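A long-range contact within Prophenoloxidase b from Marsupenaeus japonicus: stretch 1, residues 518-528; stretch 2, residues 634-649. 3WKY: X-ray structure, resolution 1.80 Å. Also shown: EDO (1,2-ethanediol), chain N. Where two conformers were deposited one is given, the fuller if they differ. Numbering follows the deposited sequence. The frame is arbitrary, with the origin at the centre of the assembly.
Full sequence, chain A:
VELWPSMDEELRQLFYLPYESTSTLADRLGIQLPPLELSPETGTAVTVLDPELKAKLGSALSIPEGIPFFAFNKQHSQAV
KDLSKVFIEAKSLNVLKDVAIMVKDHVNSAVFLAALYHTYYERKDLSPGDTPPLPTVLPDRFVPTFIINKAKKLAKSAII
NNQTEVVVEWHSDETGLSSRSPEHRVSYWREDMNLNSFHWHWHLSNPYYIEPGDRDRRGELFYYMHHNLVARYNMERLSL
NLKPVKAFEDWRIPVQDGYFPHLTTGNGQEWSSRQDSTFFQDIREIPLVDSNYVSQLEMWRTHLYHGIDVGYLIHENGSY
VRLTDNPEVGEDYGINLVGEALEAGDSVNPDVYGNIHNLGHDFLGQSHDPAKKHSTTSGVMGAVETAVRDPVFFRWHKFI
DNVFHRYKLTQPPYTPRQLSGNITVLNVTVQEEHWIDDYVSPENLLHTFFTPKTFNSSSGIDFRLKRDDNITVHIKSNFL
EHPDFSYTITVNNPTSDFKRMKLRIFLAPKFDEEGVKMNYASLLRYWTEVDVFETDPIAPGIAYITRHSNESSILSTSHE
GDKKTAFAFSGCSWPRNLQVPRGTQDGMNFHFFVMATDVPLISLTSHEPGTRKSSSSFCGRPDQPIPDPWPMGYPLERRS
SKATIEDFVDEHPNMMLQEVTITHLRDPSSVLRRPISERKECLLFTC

Stretch 1 (518-528) MNYASLLRYWT
Stretch 2, residues 634-649: YPLERRSSKATIEDFV

Y520, with 163 Å² covered by stretch 2, anchors this contact. Y520 opens a short helix at phi/psi -55/-48, just after the N-cap N519, whose OD1 accepts from S522 N at 2.9 Å. Y520 CA lies 4.5 Å from T644 CA, and Y520 N donates to A643 O (2.9 Å, 167°), tying the start of one helix to the approach to another: T644 caps the helix from I645, its OG1 accepting from D647 N at 3.0 Å. With chi1 t and chi2 -81°, the phenol extends across stretch 2 until Y520 OH donates to R638 O (2.7 Å). A tyrosine suits this place because its ring packs while its hydroxyl satisfies a buried carbonyl. S640 CB sits over one face, 3.8 Å from the Y520 ring centroid; the F648 ring lies obliquely, its centroid 5.1 Å from that of Y520 and the planes at 50°.

L636 (chi1 m, chi2 t) follows the cis-linked P635 in loop; its CA-to-CB bond points toward stretch 1, where L636 CB lies 3.5 Å from W527 CD1. L636 CD1 lies over one face of the W527 indole (chi1 m, chi2 113°), 3.6 Å from the centroid of its five-membered ring, a flat apolar surface suited to a methyl. W527 CZ2 meets I645 CG1 at 3.6 Å; L523 CD1 touches I645 CG2, also at 3.6 Å. Beta-branched I645 (t, p) thus serves both residues. Together the stretches bury 628 Å².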

# COMPACT_ATOMS: atom_id res chain seq x y z
N MET A 518 -9.56 36.83 -2.32
CA MET A 518 -10.63 35.86 -2.17
C MET A 518 -11.93 36.38 -2.77
O MET A 518 -12.31 37.54 -2.54
CB MET A 518 -10.79 35.46 -0.70
CG MET A 518 -9.65 34.57 -0.22
SD MET A 518 -10.04 33.78 1.35
CE MET A 518 -9.58 35.06 2.53
N ASN A 519 -12.58 35.55 -3.59
CA ASN A 519 -13.87 35.91 -4.17
C ASN A 519 -14.99 35.76 -3.15
O ASN A 519 -14.74 35.34 -2.02
CB ASN A 519 -14.15 35.12 -5.46
CG ASN A 519 -14.29 33.62 -5.24
OD1 ASN A 519 -14.34 33.12 -4.11
ND2 ASN A 519 -14.38 32.88 -6.35
N TYR A 520 -16.21 36.11 -3.54
CA TYR A 520 -17.36 36.01 -2.65
C TYR A 520 -17.53 34.59 -2.09
O TYR A 520 -17.74 34.42 -0.89
CB TYR A 520 -18.65 36.46 -3.36
CG TYR A 520 -19.89 36.37 -2.49
CD1 TYR A 520 -20.56 35.17 -2.31
CD2 TYR A 520 -20.40 37.51 -1.85
CE1 TYR A 520 -21.69 35.08 -1.51
CE2 TYR A 520 -21.53 37.43 -1.04
CZ TYR A 520 -22.16 36.22 -0.88
OH TYR A 520 -23.29 36.13 -0.09
N ALA A 521 -17.47 33.59 -2.96
CA ALA A 521 -17.67 32.20 -2.54
C ALA A 521 -16.66 31.75 -1.47
O ALA A 521 -17.03 31.05 -0.52
CB ALA A 521 -17.63 31.27 -3.75
N SER A 522 -15.40 32.13 -1.64
CA SER A 522 -14.37 31.75 -0.68
C SER A 522 -14.51 32.51 0.62
O SER A 522 -14.24 31.97 1.69
CB SER A 522 -12.97 31.99 -1.27
OG SER A 522 -12.80 31.23 -2.45
N LEU A 523 -14.92 33.78 0.54
CA LEU A 523 -15.07 34.59 1.74
C LEU A 523 -16.17 34.09 2.67
O LEU A 523 -16.11 34.33 3.87
CB LEU A 523 -15.32 36.07 1.36
CG LEU A 523 -14.11 36.80 0.78
CD1 LEU A 523 -14.53 38.19 0.23
CD2 LEU A 523 -13.05 36.98 1.84
N LEU A 524 -17.17 33.40 2.12
CA LEU A 524 -18.22 32.82 2.96
C LEU A 524 -17.65 31.94 4.08
O LEU A 524 -18.25 31.82 5.15
CB LEU A 524 -19.19 31.97 2.14
CG LEU A 524 -20.09 32.67 1.12
CD1 LEU A 524 -20.96 31.65 0.42
CD2 LEU A 524 -20.95 33.73 1.81
N ARG A 525 -16.50 31.32 3.84
CA ARG A 525 -15.97 30.39 4.83
C ARG A 525 -15.20 31.15 5.91
O ARG A 525 -14.77 30.55 6.90
CB ARG A 525 -15.04 29.36 4.17
CG ARG A 525 -15.60 28.68 2.91
CD ARG A 525 -16.98 28.02 3.14
NE ARG A 525 -17.04 27.21 4.36
CZ ARG A 525 -16.59 25.95 4.45
NH1 ARG A 525 -16.01 25.38 3.40
NH2 ARG A 525 -16.70 25.28 5.59
N TYR A 526 -15.03 32.46 5.70
CA TYR A 526 -14.21 33.29 6.60
C TYR A 526 -14.97 34.32 7.46
O TYR A 526 -14.47 34.68 8.52
CB TYR A 526 -13.11 34.03 5.83
CG TYR A 526 -11.86 33.21 5.55
CD1 TYR A 526 -10.81 33.19 6.44
CD2 TYR A 526 -11.74 32.47 4.37
CE1 TYR A 526 -9.65 32.44 6.19
CE2 TYR A 526 -10.60 31.71 4.11
CZ TYR A 526 -9.56 31.72 5.02
OH TYR A 526 -8.42 30.98 4.76
N TRP A 527 -16.11 34.83 7.01
CA TRP A 527 -16.74 35.95 7.73
C TRP A 527 -16.96 35.65 9.22
O TRP A 527 -17.55 34.63 9.56
CB TRP A 527 -18.09 36.34 7.11
CG TRP A 527 -17.95 36.87 5.73
CD1 TRP A 527 -18.40 36.29 4.58
CD2 TRP A 527 -17.33 38.10 5.35
NE1 TRP A 527 -18.09 37.08 3.50
CE2 TRP A 527 -17.43 38.20 3.94
CE3 TRP A 527 -16.70 39.14 6.05
CZ2 TRP A 527 -16.93 39.29 3.23
CZ3 TRP A 527 -16.18 40.21 5.34
CH2 TRP A 527 -16.29 40.28 3.94
N THR A 528 -16.49 36.55 10.08
CA THR A 528 -16.71 36.40 11.52
C THR A 528 -17.36 37.66 12.09
O THR A 528 -17.09 38.78 11.63
CB THR A 528 -15.41 36.07 12.30
OG1 THR A 528 -15.72 35.78 13.67
CG2 THR A 528 -14.39 37.23 12.21
N TYR A 634 -26.34 36.27 8.80
CA TYR A 634 -26.97 36.90 7.64
C TYR A 634 -26.30 38.24 7.38
O TYR A 634 -25.96 38.96 8.32
CB TYR A 634 -28.47 37.08 7.91
CG TYR A 634 -29.18 38.17 7.11
CD1 TYR A 634 -29.25 39.47 7.59
CD2 TYR A 634 -29.82 37.88 5.91
CE1 TYR A 634 -29.92 40.46 6.88
CE2 TYR A 634 -30.49 38.88 5.19
CZ TYR A 634 -30.54 40.15 5.69
OH TYR A 634 -31.20 41.15 4.98
N PRO A 635 -26.08 38.58 6.10
CA PRO A 635 -26.47 37.82 4.91
C PRO A 635 -25.31 36.99 4.33
O PRO A 635 -25.44 36.47 3.22
CB PRO A 635 -26.81 38.94 3.92
CG PRO A 635 -25.81 40.01 4.25
CD PRO A 635 -25.53 39.90 5.74
N LEU A 636 -24.23 36.86 5.08
CA LEU A 636 -22.98 36.34 4.53
C LEU A 636 -22.78 34.83 4.79
O LEU A 636 -21.65 34.39 5.01
CB LEU A 636 -21.80 37.13 5.08
CG LEU A 636 -21.87 38.63 4.74
CD1 LEU A 636 -20.70 39.37 5.37
CD2 LEU A 636 -21.91 38.84 3.24
N GLU A 637 -23.86 34.07 4.76
CA GLU A 637 -23.74 32.61 4.78
C GLU A 637 -24.47 31.97 3.61
O GLU A 637 -24.62 30.75 3.56
CB GLU A 637 -24.23 32.02 6.12
CG GLU A 637 -25.27 32.87 6.86
CD GLU A 637 -26.58 32.97 6.11
OE1 GLU A 637 -26.81 34.01 5.44
OE2 GLU A 637 -27.41 32.03 6.22
N ARG A 638 -24.92 32.78 2.64
CA ARG A 638 -25.53 32.21 1.43
C ARG A 638 -24.75 32.55 0.17
O ARG A 638 -24.04 33.55 0.11
CB ARG A 638 -26.99 32.66 1.24
CG ARG A 638 -27.98 32.01 2.20
CD ARG A 638 -29.41 32.12 1.69
NE ARG A 638 -30.37 31.96 2.78
CZ ARG A 638 -31.68 32.15 2.66
NH1 ARG A 638 -32.21 32.48 1.48
NH2 ARG A 638 -32.46 32.02 3.72
N ARG A 639 -24.94 31.74 -0.86
CA ARG A 639 -24.31 32.01 -2.13
C ARG A 639 -24.97 33.22 -2.79
O ARG A 639 -26.11 33.60 -2.45
CB ARG A 639 -24.38 30.80 -3.05
CG ARG A 639 -25.79 30.44 -3.48
CD ARG A 639 -25.79 29.05 -4.11
NE ARG A 639 -26.69 28.97 -5.26
CZ ARG A 639 -27.91 28.46 -5.22
NH1 ARG A 639 -28.39 27.95 -4.10
NH2 ARG A 639 -28.65 28.44 -6.32
N SER A 640 -24.25 33.82 -3.73
CA SER A 640 -24.73 34.99 -4.47
C SER A 640 -24.31 34.86 -5.92
O SER A 640 -23.30 34.23 -6.21
CB SER A 640 -24.11 36.27 -3.92
OG SER A 640 -24.49 37.39 -4.73
N SER A 641 -25.07 35.46 -6.84
CA SER A 641 -24.63 35.47 -8.22
C SER A 641 -23.44 36.41 -8.39
O SER A 641 -22.70 36.30 -9.36
CB SER A 641 -25.77 35.88 -9.15
OG SER A 641 -26.23 37.16 -8.80
N LYS A 642 -23.24 37.32 -7.44
CA LYS A 642 -22.12 38.25 -7.49
C LYS A 642 -20.81 37.53 -7.24
O LYS A 642 -20.70 36.73 -6.30
CB LYS A 642 -22.29 39.38 -6.47
CG LYS A 642 -23.51 40.27 -6.73
CD LYS A 642 -23.39 41.00 -8.06
CE LYS A 642 -24.55 41.97 -8.29
NZ LYS A 642 -25.87 41.27 -8.38
N ALA A 643 -19.82 37.82 -8.08
CA ALA A 643 -18.53 37.13 -8.01
C ALA A 643 -17.66 37.59 -6.84
O ALA A 643 -16.90 36.81 -6.30
CB ALA A 643 -17.77 37.28 -9.31
N THR A 644 -17.77 38.87 -6.48
CA THR A 644 -16.91 39.44 -5.45
C THR A 644 -17.72 40.10 -4.35
O THR A 644 -18.90 40.43 -4.55
CB THR A 644 -15.91 40.45 -6.03
OG1 THR A 644 -16.61 41.58 -6.58
CG2 THR A 644 -15.07 39.80 -7.13
N ILE A 645 -17.11 40.29 -3.18
CA ILE A 645 -17.80 40.96 -2.08
C ILE A 645 -18.00 42.42 -2.48
O ILE A 645 -19.01 43.02 -2.13
CB ILE A 645 -17.06 40.82 -0.72
CG1 ILE A 645 -17.90 41.39 0.43
CG2 ILE A 645 -15.65 41.43 -0.77
CD1 ILE A 645 -19.23 40.66 0.61
N GLU A 646 -17.06 42.97 -3.25
CA GLU A 646 -17.20 44.33 -3.79
C GLU A 646 -18.46 44.48 -4.66
O GLU A 646 -19.25 45.41 -4.46
CB GLU A 646 -15.94 44.71 -4.59
CG GLU A 646 -14.68 44.89 -3.73
CD GLU A 646 -13.90 43.59 -3.47
OE1 GLU A 646 -14.42 42.47 -3.73
OE2 GLU A 646 -12.75 43.68 -3.00
N ASP A 647 -18.63 43.57 -5.62
CA ASP A 647 -19.82 43.59 -6.48
C ASP A 647 -21.09 43.41 -5.68
O ASP A 647 -22.11 44.05 -5.96
CB ASP A 647 -19.75 42.50 -7.56
CG ASP A 647 -18.75 42.80 -8.66
OD1 ASP A 647 -18.20 43.93 -8.69
OD2 ASP A 647 -18.53 41.92 -9.51
N PHE A 648 -21.05 42.53 -4.69
CA PHE A 648 -22.20 42.28 -3.83
C PHE A 648 -22.65 43.54 -3.10
O PHE A 648 -23.82 43.89 -3.11
CB PHE A 648 -21.84 41.19 -2.82
CG PHE A 648 -22.95 40.82 -1.87
CD1 PHE A 648 -24.02 40.05 -2.30
CD2 PHE A 648 -22.90 41.22 -0.54
CE1 PHE A 648 -25.05 39.70 -1.42
CE2 PHE A 648 -23.93 40.87 0.35
CZ PHE A 648 -25.00 40.10 -0.10
N VAL A 649 -21.70 44.22 -2.47
CA VAL A 649 -21.99 45.38 -1.64
C VAL A 649 -22.45 46.57 -2.50
O VAL A 649 -23.28 47.38 -2.09
CB VAL A 649 -20.73 45.74 -0.80
CG1 VAL A 649 -20.79 47.15 -0.27
CG2 VAL A 649 -20.53 44.73 0.34
C1 EDO N . -26.16 31.68 -7.45
O1 EDO N . -27.27 30.81 -7.16
C2 EDO N . -24.90 30.82 -7.54
O2 EDO N . -23.90 31.28 -6.61
O HOH W 1 -14.31 39.32 -3.22
O HOH W 2 -25.85 36.97 0.62
O HOH W 3 -17.57 34.00 -5.86
O HOH W 4 -20.41 32.50 6.46